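Side-chain contact in carboxypeptidase Y inhibitor (Saccharomyces cerevisiae, PDB 1WPX), which inhibits the serine protease carboxypeptidase Y specifically and potently, as a member of the phosphatidylethanolamine-binding protein family: residues B[39-44]-B[213-218]. Sequence-based numbering, arbitrary orientation.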
# COMPACT_ATOMS: atom_id res chain seq x y z
N VAL B 39 15.15 1.72 9.07
CA VAL B 39 16.45 2.15 8.59
C VAL B 39 16.23 3.10 7.42
O VAL B 39 15.33 2.89 6.61
CB VAL B 39 17.28 0.93 8.11
CG1 VAL B 39 18.69 1.36 7.73
CG2 VAL B 39 17.30 -0.14 9.20
N GLU B 40 17.05 4.14 7.35
CA GLU B 40 16.94 5.13 6.28
C GLU B 40 18.27 5.79 5.95
O GLU B 40 19.06 6.08 6.84
CB GLU B 40 15.93 6.19 6.69
CG GLU B 40 15.76 7.28 5.67
CD GLU B 40 14.94 8.43 6.20
OE1 GLU B 40 15.38 9.07 7.18
OE2 GLU B 40 13.85 8.69 5.64
N TYR B 41 18.50 6.03 4.66
CA TYR B 41 19.73 6.69 4.22
C TYR B 41 19.43 8.17 4.08
O TYR B 41 20.27 9.01 4.41
CB TYR B 41 20.17 6.12 2.88
CG TYR B 41 20.80 4.76 3.00
CD1 TYR B 41 22.13 4.62 3.40
CD2 TYR B 41 20.07 3.60 2.74
CE1 TYR B 41 22.72 3.36 3.53
CE2 TYR B 41 20.64 2.34 2.87
CZ TYR B 41 21.97 2.23 3.27
OH TYR B 41 22.53 0.99 3.39
N SER B 42 18.24 8.47 3.60
CA SER B 42 17.77 9.84 3.43
C SER B 42 16.26 9.79 3.24
O SER B 42 15.70 8.74 2.92
CB SER B 42 18.43 10.50 2.21
OG SER B 42 18.04 9.86 1.01
N SER B 43 15.60 10.93 3.44
CA SER B 43 14.15 10.99 3.32
C SER B 43 13.63 10.31 2.06
O SER B 43 12.48 9.88 2.00
CB SER B 43 13.67 12.45 3.37
OG SER B 43 14.15 13.19 2.26
N SER B 44 14.49 10.20 1.05
CA SER B 44 14.08 9.58 -0.20
C SER B 44 14.67 8.18 -0.35
O SER B 44 14.44 7.50 -1.36
CB SER B 44 14.53 10.43 -1.39
OG SER B 44 15.95 10.42 -1.50
N ASN B 213 15.69 -5.77 8.75
CA ASN B 213 15.08 -5.07 7.63
C ASN B 213 16.06 -5.29 6.47
O ASN B 213 17.19 -5.71 6.69
CB ASN B 213 14.96 -3.57 7.92
CG ASN B 213 13.92 -2.88 7.04
OD1 ASN B 213 13.52 -3.40 6.01
ND2 ASN B 213 13.50 -1.70 7.45
N PHE B 214 15.64 -5.01 5.24
CA PHE B 214 16.55 -5.21 4.12
C PHE B 214 16.07 -4.52 2.85
O PHE B 214 14.92 -4.10 2.74
CB PHE B 214 16.72 -6.71 3.85
CG PHE B 214 15.54 -7.33 3.17
CD1 PHE B 214 15.63 -7.77 1.86
CD2 PHE B 214 14.32 -7.44 3.83
CE1 PHE B 214 14.53 -8.31 1.20
CE2 PHE B 214 13.21 -7.97 3.18
CZ PHE B 214 13.31 -8.41 1.87
N PHE B 215 16.98 -4.40 1.88
CA PHE B 215 16.66 -3.77 0.62
C PHE B 215 17.47 -4.43 -0.49
O PHE B 215 18.34 -5.26 -0.22
CB PHE B 215 16.95 -2.26 0.69
CG PHE B 215 18.41 -1.90 0.69
CD1 PHE B 215 19.08 -1.62 -0.50
CD2 PHE B 215 19.11 -1.77 1.89
CE1 PHE B 215 20.43 -1.22 -0.49
CE2 PHE B 215 20.46 -1.37 1.91
CZ PHE B 215 21.12 -1.09 0.71
N TYR B 216 17.14 -4.08 -1.73
CA TYR B 216 17.85 -4.62 -2.88
C TYR B 216 18.57 -3.50 -3.60
O TYR B 216 18.14 -2.34 -3.60
CB TYR B 216 16.88 -5.28 -3.88
CG TYR B 216 16.33 -6.64 -3.48
CD1 TYR B 216 15.12 -6.75 -2.80
CD2 TYR B 216 16.99 -7.81 -3.84
CE1 TYR B 216 14.58 -8.00 -2.49
CE2 TYR B 216 16.46 -9.07 -3.54
CZ TYR B 216 15.25 -9.15 -2.86
OH TYR B 216 14.72 -10.39 -2.55
N ALA B 217 19.70 -3.85 -4.21
CA ALA B 217 20.49 -2.90 -4.97
C ALA B 217 21.07 -3.70 -6.13
O ALA B 217 21.33 -4.90 -6.00
CB ALA B 217 21.59 -2.32 -4.12
N GLU B 218 21.27 -3.03 -7.26
CA GLU B 218 21.80 -3.70 -8.44
C GLU B 218 22.63 -2.75 -9.29
O GLU B 218 22.41 -1.54 -9.28
CB GLU B 218 20.64 -4.25 -9.27
CG GLU B 218 21.00 -5.34 -10.23
CD GLU B 218 19.84 -5.73 -11.12
OE1 GLU B 218 19.93 -6.77 -11.81
OE2 GLU B 218 18.84 -4.99 -11.14
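Tyr41 and Phe215 meet because the tyrosine holds CG anti to its own carbonyl carbon (chi1 -76°), while Phe215 tucks CG between its backbone N and carbonyl carbon (chi1 72°). The rings form an offset edge-to-face pair, the edge of Tyr41 directed at the face of Phe215, with centroids 5.8 Å apart and planes at 83°. Contact runs along one side of the phenol: Tyr41 CE2 lies 3.8 Å from Phe215 CE2, and Tyr41 OH comes within 3.5 Å of that same carbon. The hydroxyl also hydrogen-bonds to the hydroxyl of Tyr150, which probably steadies the far end of the phenol, and Phe166 of strand 162-170 touches both side chains. Cutting Tyr41 back to an alanine is likely to leave the Phe215 face without its edge-on partner and the Tyr150 hydroxyl without this mate. Val39 CG2 packs loosely on Asn213 CB at 4.3 Å. The Asn213 amide lies beside the Val39 backbone, ND2 hydrogen-bonding to Leu37 O and OD1 to Met49 N. Val39 of strand 35-40 and Tyr41, in the classic beta bulge with Ser42, thus pack on strand 208-217, joining two strands not paired with each other in the antiparallel beta-fold of the phosphatidylethanolamine-binding protein family.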